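Local coordinates for putative ABC transporter subunit, substrate-binding component (PDB 4EVR), which probably serves as the substrate-binding component of an ABC transporter, in the leucine-binding protein family, and is seen here with benzoic acid bound, at residues A[22-27]-A[87-92]; A[94-99]-A[114-119]. All coordinates share one frame; numbering follows the deposited sequence.

Interaction 1. Residues A[22-27]-A[87-92]. With BEZ (benzoic acid), chain B.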
# COMPACT_ATOMS: atom_id res chain seq x y z
N LEU A 22 -12.56 -0.09 7.40
CA LEU A 22 -12.11 1.25 7.82
C LEU A 22 -11.18 1.79 6.77
O LEU A 22 -10.05 1.31 6.68
CB LEU A 22 -11.39 1.16 9.16
CG LEU A 22 -11.06 2.53 9.78
CD1 LEU A 22 -12.34 3.33 10.09
CD2 LEU A 22 -10.14 2.40 11.00
N LEU A 23 -11.66 2.73 5.92
CA LEU A 23 -10.90 3.25 4.83
C LEU A 23 -11.20 4.70 4.61
O LEU A 23 -12.24 5.20 5.02
CB LEU A 23 -11.26 2.49 3.54
CG LEU A 23 -10.83 1.01 3.50
CD1 LEU A 23 -11.46 0.35 2.27
CD2 LEU A 23 -9.31 0.89 3.48
N PRO A 24 -10.32 5.37 3.90
CA PRO A 24 -10.57 6.77 3.59
C PRO A 24 -11.53 6.87 2.41
O PRO A 24 -11.18 6.48 1.29
CB PRO A 24 -9.19 7.29 3.21
CG PRO A 24 -8.43 6.18 2.75
CD PRO A 24 -8.98 4.95 3.45
N TYR A 25 -12.73 7.41 2.63
CA TYR A 25 -13.69 7.64 1.53
C TYR A 25 -13.78 9.15 1.21
O TYR A 25 -14.63 9.60 0.43
CB TYR A 25 -15.02 7.05 1.86
CG TYR A 25 -14.93 5.54 1.91
CD1 TYR A 25 -14.80 4.80 0.74
CD2 TYR A 25 -15.10 4.84 3.10
CE1 TYR A 25 -14.75 3.41 0.76
CE2 TYR A 25 -15.03 3.45 3.14
CZ TYR A 25 -14.87 2.73 1.96
OH TYR A 25 -14.86 1.35 1.99
N SER A 26 -12.95 9.94 1.85
CA SER A 26 -12.88 11.40 1.60
C SER A 26 -11.44 11.84 1.77
O SER A 26 -10.68 11.11 2.39
CB SER A 26 -13.80 12.19 2.54
OG SER A 26 -13.44 12.00 3.90
N GLY A 27 -11.12 13.07 1.38
CA GLY A 27 -9.75 13.53 1.55
C GLY A 27 -8.87 13.05 0.42
O GLY A 27 -9.30 12.33 -0.50
N ILE A 87 -11.03 -4.89 8.19
CA ILE A 87 -10.10 -4.65 7.12
C ILE A 87 -9.84 -3.18 7.07
O ILE A 87 -10.78 -2.43 6.84
CB ILE A 87 -10.64 -5.18 5.78
CG1 ILE A 87 -10.92 -6.71 5.88
CG2 ILE A 87 -9.66 -4.83 4.65
CD1 ILE A 87 -11.46 -7.37 4.70
N GLY A 88 -8.60 -2.79 7.26
CA GLY A 88 -8.15 -1.40 7.09
C GLY A 88 -6.71 -1.17 7.49
O GLY A 88 -6.13 -2.02 8.14
N THR A 89 -6.07 -0.04 7.19
CA THR A 89 -6.59 1.09 6.43
C THR A 89 -5.46 1.57 5.53
O THR A 89 -4.49 0.84 5.31
CB THR A 89 -7.14 2.17 7.36
OG1 THR A 89 -7.70 3.19 6.50
CG2 THR A 89 -6.12 2.71 8.25
N VAL A 90 -5.62 2.72 4.95
CA VAL A 90 -4.64 3.31 4.04
C VAL A 90 -3.53 4.08 4.78
O VAL A 90 -2.38 3.84 4.46
CB VAL A 90 -5.31 4.20 2.99
CG1 VAL A 90 -4.32 5.03 2.23
CG2 VAL A 90 -6.15 3.37 2.08
N HIS A 91 -3.88 5.02 5.68
CA HIS A 91 -2.94 5.94 6.33
C HIS A 91 -2.27 5.24 7.51
O HIS A 91 -2.94 4.73 8.39
CB HIS A 91 -3.67 7.22 6.75
CG HIS A 91 -2.86 8.31 7.38
ND1 HIS A 91 -2.28 8.16 8.63
CD2 HIS A 91 -2.60 9.56 6.93
CE1 HIS A 91 -1.74 9.34 8.91
NE2 HIS A 91 -1.98 10.23 7.94
N SER A 92 -0.94 5.18 7.49
CA SER A 92 -0.17 4.48 8.54
C SER A 92 -0.42 4.97 9.97
O SER A 92 -0.26 4.19 10.90
CB SER A 92 1.33 4.60 8.27
OG SER A 92 1.82 3.64 7.35
C BEZ B . 0.70 4.86 4.35
O1 BEZ B . 1.11 3.80 4.90
O2 BEZ B . 0.34 5.89 5.00
C1 BEZ B . 0.51 4.92 2.87
C2 BEZ B . -0.44 5.80 2.32
C3 BEZ B . -0.63 5.85 0.94
C4 BEZ B . 0.19 5.03 0.15
C5 BEZ B . 1.14 4.16 0.72
C6 BEZ B . 1.29 4.08 2.07
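Leu22 and Ile87 join two neighbouring parallel strands near their C-terminal ends. Leu22 N donates to Ile87 O at 3.0 Å, with an N-H...O angle of 151°. Beyond this bond the two segments meet through carbon and side-chain contacts. Leu22 O lies 3.3 Å from Gly88 CA, a CA-H...O contact. The same oxygen comes within 3.0 Å of Thr89 OG1, but that hydroxyl has its hydrogen bond with Asp63. The peptide bond between Gly88 and Thr89 is cis. At Thr89, OG1 stands opposite the backbone N (chi1 -176°), and the Leu23 and Thr89 side chains run antiparallel past one another. Leu23 brings CD2 to 4.0 Å from Thr89 CA, and this methyl also approaches Val90 CG2. Pro24 is the last residue of 22-27 to touch 87-92. Its ring crosses the Val90 side chain at about a right angle, with CD 3.5 Å from Val90 CG2. The other branch of Val90, CG1, lies 4.0 Å from C2 of the benzoic acid ring. The two Val90 methyls thus divide the work, CG2 for Pro24 and CG1 for the ligand. Further along, Ser92 N donates to O2 of the ligand at 2.9 Å and Ser92 OG donates to O1 at 2.6 Å. Ser92 opens helix 92-105, and its preceding residue, His91, caps that helix through ND1 to Gly93 N. The helix start may favour a charged carboxylate here. Around the contact, Leu22 packs on helices 67-79 and 92-105, while Leu23 and Val90 pack on helix 30-46. Strands 54-62 and 109-111 flank the pair within the same sheet.

Interaction 2. Residues A[94-99]-A[114-119]. With BEZ (benzoic acid), chain B.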
# COMPACT_ATOMS: atom_id res chain seq x y z
N VAL A 94 -3.34 6.25 11.15
CA VAL A 94 -4.63 5.72 11.49
C VAL A 94 -4.47 4.20 11.77
O VAL A 94 -4.98 3.70 12.77
CB VAL A 94 -5.67 5.95 10.39
CG1 VAL A 94 -6.99 5.27 10.73
CG2 VAL A 94 -5.88 7.44 10.08
N ALA A 95 -3.74 3.47 10.88
CA ALA A 95 -3.58 2.04 10.97
C ALA A 95 -2.89 1.62 12.24
O ALA A 95 -3.22 0.57 12.81
CB ALA A 95 -2.82 1.47 9.79
N MSE A 96 -1.90 2.36 12.65
CA MSE A 96 -1.22 2.04 13.92
C MSE A 96 -2.16 2.09 15.10
O MSE A 96 -2.09 1.21 15.98
CB MSE A 96 -0.07 3.02 14.18
CG MSE A 96 1.17 2.66 13.35
SE MSE A 96 2.64 4.03 13.32
CE MSE A 96 2.33 4.70 14.92
N ALA A 97 -3.04 3.11 15.15
CA ALA A 97 -4.00 3.21 16.26
C ALA A 97 -5.04 2.10 16.18
O ALA A 97 -5.41 1.54 17.20
CB ALA A 97 -4.69 4.55 16.25
N MSE A 98 -5.46 1.74 14.96
CA MSE A 98 -6.43 0.68 14.73
C MSE A 98 -5.86 -0.66 15.17
O MSE A 98 -6.54 -1.43 15.86
CB MSE A 98 -6.82 0.68 13.25
CG MSE A 98 -7.90 -0.37 12.89
SE MSE A 98 -7.85 -0.89 10.97
CE MSE A 98 -6.58 -2.20 11.20
N VAL A 99 -4.64 -0.97 14.71
CA VAL A 99 -3.96 -2.21 15.03
C VAL A 99 -3.77 -2.33 16.54
O VAL A 99 -3.94 -3.42 17.07
CB VAL A 99 -2.64 -2.32 14.23
CG1 VAL A 99 -1.81 -3.49 14.70
CG2 VAL A 99 -2.95 -2.54 12.75
N ALA A 114 -1.78 0.32 4.46
CA ALA A 114 -0.86 1.00 5.39
C ALA A 114 0.42 0.23 5.62
O ALA A 114 0.39 -0.89 6.09
CB ALA A 114 -1.57 1.22 6.71
N GLY A 115 1.53 0.82 5.27
CA GLY A 115 2.84 0.16 5.37
C GLY A 115 3.58 0.39 6.66
O GLY A 115 4.72 -0.06 6.76
N ALA A 116 2.95 0.97 7.68
CA ALA A 116 3.62 1.24 8.96
C ALA A 116 4.52 0.05 9.36
O ALA A 116 4.04 -1.08 9.47
CB ALA A 116 2.60 1.51 10.06
N ASP A 117 5.82 0.28 9.53
CA ASP A 117 6.77 -0.80 9.83
C ASP A 117 6.42 -1.62 11.08
O ASP A 117 6.56 -2.86 11.06
CB ASP A 117 8.20 -0.24 10.02
CG ASP A 117 8.85 0.29 8.73
OD1 ASP A 117 8.38 -0.07 7.64
OD2 ASP A 117 9.85 1.04 8.84
N ILE A 118 5.92 -0.95 12.12
CA ILE A 118 5.63 -1.56 13.41
C ILE A 118 4.60 -2.68 13.30
O ILE A 118 4.63 -3.59 14.13
CB ILE A 118 5.14 -0.49 14.43
CG1 ILE A 118 5.33 -0.97 15.85
CG2 ILE A 118 3.65 -0.06 14.17
CD1 ILE A 118 5.51 0.13 16.80
N ILE A 119 3.65 -2.56 12.33
CA ILE A 119 2.53 -3.50 12.16
C ILE A 119 3.06 -4.93 11.96
O ILE A 119 2.46 -5.83 12.51
CB ILE A 119 1.56 -3.08 11.07
CG1 ILE A 119 0.81 -1.80 11.53
CG2 ILE A 119 0.55 -4.23 10.73
CD1 ILE A 119 -0.09 -1.19 10.45
C BEZ B . 0.70 4.86 4.35
O1 BEZ B . 1.11 3.80 4.90
O2 BEZ B . 0.34 5.89 5.00
C1 BEZ B . 0.51 4.92 2.87
C2 BEZ B . -0.44 5.80 2.32
C3 BEZ B . -0.63 5.85 0.94
C4 BEZ B . 0.19 5.03 0.15
C5 BEZ B . 1.14 4.16 0.72
C6 BEZ B . 1.29 4.08 2.07
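Ile119 turns CG1 away from its carbonyl carbon (chi1 -68°) and runs on extended (chi2 174°), so that CD1 reaches both Ala95 and Val99. The contact belongs to an alpha/beta lobe of the periplasmic binding protein fold. Helix 92-105 is the connection of a beta-alpha-beta crossover from strand 85-88 to the neighbouring parallel strand 109-111, and its flank packs on the loop that follows the second strand. Ile119 CD1 lies 3.9 Å from Ala95 CB and equally far from Val99 CG2. The Val99 and Ile119 side chains meet at a slant. Beside Ala95 in the sequence, selenomethionine Met96 sends its chain across Ile118 at about a right angle. Its CG touches both Ile118 CG2 and Ala116 CB, each at 3.8 Å. Ala95 CB and Ala114 CB are only 3.3 Å apart, tighter than usual carbon contact. The closest side-chain contacts are all between carbons, and no hydrogen bond joins the two segments. The loop backbone is tied instead to Arg130, whose NH2 bonds to the carbonyls of Ala114 and Ala116. Just past Ala114, Gly115 N donates to O1 of benzoic acid at 3.0 Å, with an N-H...O angle of 159°.

The centres of interactions 1 and 2 are 11 Å apart. Strand 85-88 runs on into helix 92-105, so the second segment of interaction 1 leads into the first of interaction 2. The contacts also touch directly: Thr89 O and Ala114 N, 2.9 Å apart, probably form a hydrogen bond, and Met98 CE packs 3.1 Å from Gly88 O. Both contacts hold the benzoic acid carboxylate, and its O1 is the acceptor they have in common. Tyr161, which follows strand 153-159 of the other large sheet, lends its OH to a further hydrogen bond with the ligand, consistent with a site between two lobes.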